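PDB 6QWT: genome polyprotein from Chicken sicinivirus JSY, which probably catalyses RNA-directed RNA synthesis during replication of the viral genome, this chain being the 3Dpol polymerase portion of the polyprotein. Local coordinates for residues S19-S24 / W411-P416; L224-V229 / L337-P342; I310-A315 / W327-Y332. One frame throughout, in Å; residues are numbered along the deposited sequence.

Interaction 1. Residues S19-S24 / W411-P416; sequences SKLVKS and WTRGGP
Val-22 and Thr-412 pair backbone to backbone in a two-stranded antiparallel ladder: Val-22 N donates to Thr-412 O at 2.9 Å, and Thr-412 N returns a bond of the same length to Val-22 O. Their beta-branched side chains, well suited to extended backbone, leave the ladder on the same face and meet where Val-22 CG2 lies 3.7 Å from Thr-412 CG2. At the neighbouring pair, Lys-23 and Trp-411, the closer packing gathers round the tryptophan. With CG anti to the carbonyl carbon (chi1 -56°), its indole lies beside the backbone of Val-22 and Lys-23, its CE3 reaching Val-22 C at 3.5 Å. The methylenes of Lys-23 run alongside it in the same direction, and CG comes 3.8 Å from Trp-411 CZ3; the aliphatic stem thus lies against the CZ3 and CH2 side of the indole while the ammonium makes a cation-pi contact with Tyr-27. Ser-24, buried like Trp-411, has its OG held by Val-409 O and Ala-26 N.

Toward Arg-413 the contact opens to solvent. Leu-21 CD2 sits 3.7 Å above the plane of the Arg-413 guanidinium, shifted toward its rim, while NH2 of Arg-413 bonds to Asp-159 O. A water donates to both Lys-20 O (2.9 Å) and Arg-413 O, continuing the link between the backbones beyond the ladder. Within 411-416, Thr-412 OG1 accepts from Gly-414 N in an ST turn. Joining an N-terminal segment to a late one through a short ladder is consistent with the fingers-to-thumb connection that closes the right hand of picornaviral polymerases.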
# COMPACT_ATOMS: atom_id res chain seq x y z
N SER A 19 16.83 -9.47 -12.04
CA SER A 19 15.70 -8.58 -12.28
C SER A 19 15.01 -8.93 -13.59
O SER A 19 15.66 -9.30 -14.58
CB SER A 19 16.17 -7.13 -12.31
OG SER A 19 15.10 -6.25 -12.64
N LYS A 20 13.68 -8.81 -13.59
CA LYS A 20 12.90 -8.94 -14.81
C LYS A 20 12.85 -7.65 -15.62
O LYS A 20 12.32 -7.66 -16.74
CB LYS A 20 11.47 -9.39 -14.48
CG LYS A 20 11.39 -10.58 -13.55
CD LYS A 20 10.74 -11.78 -14.22
CE LYS A 20 10.31 -12.82 -13.20
NZ LYS A 20 9.25 -12.31 -12.29
N LEU A 21 13.38 -6.56 -15.08
CA LEU A 21 13.35 -5.27 -15.77
C LEU A 21 14.54 -5.18 -16.72
O LEU A 21 15.69 -5.27 -16.29
CB LEU A 21 13.38 -4.13 -14.75
CG LEU A 21 12.10 -3.89 -13.96
CD1 LEU A 21 12.36 -3.00 -12.75
CD2 LEU A 21 11.03 -3.27 -14.86
N VAL A 22 14.25 -5.00 -18.01
CA VAL A 22 15.27 -4.84 -19.03
C VAL A 22 15.01 -3.54 -19.78
O VAL A 22 13.90 -3.01 -19.78
CB VAL A 22 15.31 -6.04 -20.00
CG1 VAL A 22 15.59 -7.34 -19.24
CG2 VAL A 22 14.00 -6.15 -20.76
N LYS A 23 16.07 -3.03 -20.41
CA LYS A 23 15.96 -1.77 -21.13
C LYS A 23 14.94 -1.87 -22.25
O LYS A 23 14.89 -2.85 -22.99
CB LYS A 23 17.32 -1.36 -21.69
CG LYS A 23 18.35 -1.05 -20.62
CD LYS A 23 19.68 -0.62 -21.23
CE LYS A 23 20.69 -0.24 -20.16
NZ LYS A 23 22.01 0.11 -20.75
N SER A 24 14.11 -0.84 -22.37
CA SER A 24 13.03 -0.78 -23.34
C SER A 24 13.51 -0.09 -24.61
O SER A 24 14.57 0.52 -24.64
CB SER A 24 11.83 -0.06 -22.74
OG SER A 24 11.93 1.34 -22.92
N TRP A 411 11.96 1.13 -19.40
CA TRP A 411 12.17 -0.24 -18.95
C TRP A 411 10.91 -1.05 -19.21
O TRP A 411 9.80 -0.51 -19.32
CB TRP A 411 12.52 -0.30 -17.46
CG TRP A 411 13.73 0.51 -17.10
CD1 TRP A 411 13.76 1.84 -16.80
CD2 TRP A 411 15.08 0.05 -17.02
NE1 TRP A 411 15.05 2.23 -16.53
CE2 TRP A 411 15.88 1.15 -16.66
CE3 TRP A 411 15.70 -1.19 -17.22
CZ2 TRP A 411 17.26 1.05 -16.49
CZ3 TRP A 411 17.07 -1.29 -17.05
CH2 TRP A 411 17.84 -0.18 -16.69
N THR A 412 11.09 -2.36 -19.32
CA THR A 412 9.98 -3.28 -19.55
C THR A 412 10.25 -4.58 -18.81
O THR A 412 11.39 -4.90 -18.47
CB THR A 412 9.77 -3.55 -21.05
OG1 THR A 412 8.64 -4.42 -21.22
CG2 THR A 412 11.00 -4.20 -21.65
N ARG A 413 9.17 -5.32 -18.55
CA ARG A 413 9.27 -6.63 -17.92
C ARG A 413 9.14 -7.77 -18.92
O ARG A 413 9.13 -8.93 -18.51
CB ARG A 413 8.20 -6.77 -16.83
CG ARG A 413 8.70 -6.39 -15.44
CD ARG A 413 7.55 -6.16 -14.48
NE ARG A 413 7.82 -5.04 -13.57
CZ ARG A 413 8.44 -5.17 -12.40
NH1 ARG A 413 8.84 -6.37 -11.99
NH2 ARG A 413 8.65 -4.11 -11.64
N GLY A 414 9.05 -7.47 -20.22
CA GLY A 414 9.07 -8.48 -21.25
C GLY A 414 7.78 -8.66 -22.03
O GLY A 414 7.76 -9.44 -22.98
N GLY A 415 6.71 -7.96 -21.66
CA GLY A 415 5.47 -8.05 -22.40
C GLY A 415 5.54 -7.23 -23.67
O GLY A 415 6.60 -6.70 -24.04
N PRO A 416 4.42 -7.11 -24.37
CA PRO A 416 4.36 -6.17 -25.51
C PRO A 416 4.59 -4.75 -25.02
O PRO A 416 3.87 -4.25 -24.16
CB PRO A 416 2.95 -6.37 -26.07
CG PRO A 416 2.51 -7.71 -25.54
CD PRO A 416 3.16 -7.85 -24.20
O HOH W 1 12.12 -10.04 -18.34

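Interaction 2. Residues L224-V229 / L337-P342; sequences LDYSEV and LYATVP
Ala-339 CB points at the face of the Tyr-226 ring, 3.8 Å from its centroid and 28° off the ring normal, a CH-pi contact that a small methyl makes without pushing loop and strand apart. The methyl is nearest the CG end of the ring: Tyr-226 CG stands anti to the carbonyl carbon (chi1 -50°), next to Ala-339 CB at 3.4 Å. Farther along, Val-341 CG2 meets Tyr-226 CD2 at 3.5 Å, and Val-229 CG2 touches Ala-339 CB at 4.2 Å.

Next come two waters that join the backbones. One donates to Glu-228 O at 2.8 Å and accepts from Thr-340 N at 2.9 Å; the other accepts from Glu-228 N and donates to Thr-340 O at 3.1 Å. They lie just where direct pairing of the strand, still made between Tyr-338 and Trp-230, has given way to solvent-mediated bonds.

Outside this shell, Arg-328 packs on Tyr-226 and Phe-223 on Ala-339, while Ser-374 bonds the backbone of Val-229. Glu-228 OE1 bonds to Thr-373 OG1. Thr-340 OG1 donates to Pro-342 O at 2.6 Å and also bonds with Ile-344 N; the peptide before Pro-342 is cis. No direct hydrogen bond crosses between the segments: apolar contact sets the approach of loop and palm strand, while water serves the backbone N and O of Glu-228 and Thr-340.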
# COMPACT_ATOMS: atom_id res chain seq x y z
N LEU A 224 -11.08 21.48 2.31
CA LEU A 224 -11.33 22.88 1.99
C LEU A 224 -11.59 23.75 3.21
O LEU A 224 -11.32 24.95 3.16
CB LEU A 224 -12.49 22.99 1.00
CG LEU A 224 -12.06 23.12 -0.47
CD1 LEU A 224 -13.26 23.10 -1.40
CD2 LEU A 224 -11.25 24.41 -0.68
N ASP A 225 -12.07 23.17 4.33
CA ASP A 225 -12.19 23.97 5.55
C ASP A 225 -10.84 24.36 6.14
O ASP A 225 -10.81 25.08 7.15
CB ASP A 225 -12.99 23.21 6.60
CG ASP A 225 -14.49 23.26 6.35
OD1 ASP A 225 -14.91 24.04 5.47
OD2 ASP A 225 -15.23 22.51 7.01
N TYR A 226 -9.73 23.93 5.55
CA TYR A 226 -8.40 24.09 6.13
C TYR A 226 -7.54 24.96 5.23
O TYR A 226 -7.47 24.72 4.02
CB TYR A 226 -7.74 22.72 6.35
CG TYR A 226 -8.63 21.74 7.07
CD1 TYR A 226 -9.56 20.97 6.38
CD2 TYR A 226 -8.55 21.58 8.45
CE1 TYR A 226 -10.38 20.07 7.05
CE2 TYR A 226 -9.36 20.69 9.12
CZ TYR A 226 -10.27 19.94 8.41
OH TYR A 226 -11.09 19.04 9.08
N SER A 227 -6.89 25.96 5.82
CA SER A 227 -5.96 26.79 5.07
C SER A 227 -4.64 26.08 4.83
O SER A 227 -3.94 26.38 3.85
CB SER A 227 -5.71 28.11 5.81
OG SER A 227 -5.12 27.87 7.07
N GLU A 228 -4.27 25.15 5.70
CA GLU A 228 -3.01 24.43 5.60
C GLU A 228 -3.27 22.93 5.56
O GLU A 228 -4.01 22.41 6.40
CB GLU A 228 -2.07 24.79 6.75
CG GLU A 228 -1.25 26.05 6.49
CD GLU A 228 -0.35 26.41 7.65
OE1 GLU A 228 0.88 26.48 7.45
OE2 GLU A 228 -0.87 26.63 8.77
N VAL A 229 -2.69 22.26 4.58
CA VAL A 229 -2.76 20.81 4.44
C VAL A 229 -1.33 20.29 4.37
O VAL A 229 -0.50 20.86 3.66
CB VAL A 229 -3.56 20.39 3.19
CG1 VAL A 229 -3.68 18.88 3.11
CG2 VAL A 229 -4.94 21.04 3.21
N LEU A 337 -2.06 12.50 4.12
CA LEU A 337 -2.43 13.90 4.17
C LEU A 337 -3.18 14.18 5.46
O LEU A 337 -4.00 13.36 5.90
CB LEU A 337 -3.31 14.31 2.97
CG LEU A 337 -2.76 14.14 1.55
CD1 LEU A 337 -3.79 14.63 0.54
CD2 LEU A 337 -1.45 14.89 1.40
N TYR A 338 -2.93 15.33 6.08
CA TYR A 338 -3.70 15.71 7.26
C TYR A 338 -3.83 17.22 7.31
O TYR A 338 -3.04 17.96 6.71
CB TYR A 338 -3.07 15.15 8.55
CG TYR A 338 -1.89 15.93 9.10
CD1 TYR A 338 -2.08 17.03 9.93
CD2 TYR A 338 -0.59 15.54 8.82
CE1 TYR A 338 -1.02 17.73 10.44
CE2 TYR A 338 0.49 16.24 9.33
CZ TYR A 338 0.27 17.34 10.14
OH TYR A 338 1.33 18.04 10.65
N ALA A 339 -4.84 17.67 8.04
CA ALA A 339 -5.09 19.09 8.25
C ALA A 339 -5.85 19.24 9.56
O ALA A 339 -6.76 18.46 9.84
CB ALA A 339 -5.88 19.69 7.08
N THR A 340 -5.46 20.24 10.34
CA THR A 340 -6.13 20.56 11.60
C THR A 340 -6.37 22.06 11.69
O THR A 340 -5.67 22.86 11.06
CB THR A 340 -5.30 20.11 12.82
OG1 THR A 340 -4.07 20.85 12.86
CG2 THR A 340 -4.99 18.62 12.76
N VAL A 341 -7.37 22.43 12.48
CA VAL A 341 -7.63 23.83 12.82
C VAL A 341 -7.65 23.95 14.34
O VAL A 341 -8.56 23.41 14.99
CB VAL A 341 -8.94 24.33 12.21
CG1 VAL A 341 -9.24 25.74 12.69
CG2 VAL A 341 -8.88 24.29 10.69
N PRO A 342 -6.66 24.62 14.97
CA PRO A 342 -5.51 25.27 14.33
C PRO A 342 -4.51 24.29 13.74
O PRO A 342 -4.50 23.11 14.10
CB PRO A 342 -4.88 26.06 15.49
CG PRO A 342 -5.28 25.31 16.71
CD PRO A 342 -6.67 24.81 16.43
O HOH W 2 -3.42 21.90 9.05
O HOH W 3 -5.25 24.90 8.71

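Interaction 3. Residues I310-A315 / W327-Y332; sequences ISLLSA and WRILCY
Leu-313 and Trp-327 cross at about a right angle where a helix packs on the antiparallel sheet of the polymerase palm. By its sequence and position, helix 298-316 matches the helix of polymerase motif B, and strand 327-332 leads into the YGDD turn of motif C. The local axes pass 10.2 Å apart and run roughly antiparallel, at 147°.

Leu-313 presents its CD2 methyl to the face of the indole, 3.5 Å from the centroid of the six-membered ring and only 8° off its normal, a CH-pi contact. Trp-327 CG stands between the backbone N and the carbonyl carbon (chi1 57°). A broad, flat side chain offers a leucine methyl a large surface, while its one polar atom, NE1, is satisfied by Thr-324 O; Arg-80 adds a cation-pi contact.

Ile-329 meets both leucines obliquely. Its CG2 approaches Leu-312 CD1 at 3.9 Å, whereas CD1, at the end of the longer branch, sits between Leu-312 CB (3.9 Å) and Leu-313 CG (4.0 Å). The branched side chain lets one residue touch both leucines. Tyr-77 of helix 70-81 also packs on Leu-313, and Tyr-353 of helix 346-356 on Leu-312. Toward the YGDD end of the strand the contact is carried by the thiol of Cys-331, with SG 4.1 Å from Leu-312 CD1.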
# COMPACT_ATOMS: atom_id res chain seq x y z
N ILE A 310 -4.57 6.15 13.85
CA ILE A 310 -4.45 6.10 15.30
C ILE A 310 -3.15 6.75 15.76
O ILE A 310 -3.13 7.54 16.71
CB ILE A 310 -4.54 4.64 15.79
CG1 ILE A 310 -5.83 3.97 15.30
CG2 ILE A 310 -4.43 4.57 17.31
CD1 ILE A 310 -6.99 4.12 16.20
N SER A 311 -2.05 6.42 15.09
CA SER A 311 -0.75 6.94 15.50
C SER A 311 -0.70 8.46 15.38
O SER A 311 -0.25 9.15 16.30
CB SER A 311 0.35 6.28 14.67
OG SER A 311 0.28 4.88 14.77
N LEU A 312 -1.16 9.00 14.24
CA LEU A 312 -1.18 10.45 14.06
C LEU A 312 -2.04 11.13 15.12
O LEU A 312 -1.64 12.14 15.70
CB LEU A 312 -1.69 10.79 12.66
CG LEU A 312 -0.78 10.44 11.49
CD1 LEU A 312 -1.59 10.36 10.20
CD2 LEU A 312 0.36 11.45 11.36
N LEU A 313 -3.24 10.58 15.37
CA LEU A 313 -4.12 11.16 16.38
C LEU A 313 -3.46 11.14 17.76
O LEU A 313 -3.62 12.08 18.54
CB LEU A 313 -5.45 10.42 16.39
CG LEU A 313 -6.37 10.67 15.19
CD1 LEU A 313 -7.41 9.57 15.05
CD2 LEU A 313 -7.06 12.02 15.30
N SER A 314 -2.71 10.08 18.07
CA SER A 314 -2.05 10.02 19.37
C SER A 314 -0.98 11.09 19.50
O SER A 314 -0.65 11.52 20.61
CB SER A 314 -1.45 8.62 19.61
OG SER A 314 -0.22 8.46 18.92
N ALA A 315 -0.43 11.55 18.37
CA ALA A 315 0.52 12.65 18.38
C ALA A 315 -0.19 14.00 18.52
O ALA A 315 0.26 14.86 19.29
CB ALA A 315 1.36 12.64 17.10
N TRP A 327 -10.38 18.36 12.35
CA TRP A 327 -9.24 17.69 11.75
C TRP A 327 -9.72 16.70 10.71
O TRP A 327 -10.86 16.22 10.77
CB TRP A 327 -8.39 16.98 12.82
CG TRP A 327 -9.16 15.98 13.63
CD1 TRP A 327 -9.82 16.22 14.80
CD2 TRP A 327 -9.36 14.60 13.32
NE1 TRP A 327 -10.42 15.06 15.25
CE2 TRP A 327 -10.15 14.05 14.36
CE3 TRP A 327 -8.94 13.77 12.28
CZ2 TRP A 327 -10.53 12.71 14.37
CZ3 TRP A 327 -9.32 12.44 12.30
CH2 TRP A 327 -10.11 11.92 13.33
N ARG A 328 -8.85 16.40 9.75
CA ARG A 328 -9.12 15.37 8.76
C ARG A 328 -7.81 14.69 8.38
O ARG A 328 -6.79 15.36 8.17
CB ARG A 328 -9.80 15.94 7.51
CG ARG A 328 -9.85 14.96 6.34
CD ARG A 328 -10.69 15.50 5.19
NE ARG A 328 -12.09 15.67 5.57
CZ ARG A 328 -12.98 14.68 5.59
NH1 ARG A 328 -12.61 13.45 5.25
NH2 ARG A 328 -14.23 14.93 5.94
N ILE A 329 -7.84 13.36 8.29
CA ILE A 329 -6.69 12.56 7.91
C ILE A 329 -7.07 11.71 6.71
O ILE A 329 -8.20 11.24 6.60
CB ILE A 329 -6.20 11.68 9.09
CG1 ILE A 329 -5.65 12.55 10.22
CG2 ILE A 329 -5.13 10.69 8.63
CD1 ILE A 329 -5.30 11.79 11.49
N LEU A 330 -6.13 11.55 5.77
CA LEU A 330 -6.31 10.66 4.63
C LEU A 330 -5.01 9.88 4.43
O LEU A 330 -3.96 10.48 4.21
CB LEU A 330 -6.68 11.43 3.36
CG LEU A 330 -7.10 10.58 2.16
CD1 LEU A 330 -8.42 9.87 2.42
CD2 LEU A 330 -7.20 11.45 0.93
N CYS A 331 -5.11 8.56 4.50
CA CYS A 331 -3.95 7.68 4.53
C CYS A 331 -4.06 6.62 3.45
O CYS A 331 -5.15 6.11 3.16
CB CYS A 331 -3.80 7.01 5.90
SG CYS A 331 -3.27 8.10 7.24
N TYR A 332 -2.92 6.28 2.85
CA TYR A 332 -2.77 5.08 2.03
C TYR A 332 -1.41 4.48 2.39
O TYR A 332 -0.38 4.98 1.93
CB TYR A 332 -2.88 5.37 0.54
CG TYR A 332 -3.24 4.16 -0.31
CD1 TYR A 332 -4.26 4.22 -1.26
CD2 TYR A 332 -2.57 2.95 -0.16
CE1 TYR A 332 -4.59 3.11 -2.02
CE2 TYR A 332 -2.89 1.84 -0.92
CZ TYR A 332 -3.91 1.92 -1.85
OH TYR A 332 -4.23 0.82 -2.60

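Interactions 2 and 3 belong to one palm sheet, their centres about 12 Å apart. Strands 327-332 and 335-340 are its neighbouring antiparallel members, bonded through Leu-337 N to Leu-330 O (2.8 Å) and Ala-339 O to Arg-328 N (2.9 Å). The short YGDD turn between them carries the aspartates that in this polymerase family belong to the catalytic centre, so interaction 3 backs one strand of that hairpin with a helix and interaction 2 covers the far end of the other. Interaction 1 lies on the opposite side of the chain's centre, centre to centre about 42 Å from interaction 2 and about 38 Å from interaction 3; along the chain it encloses both.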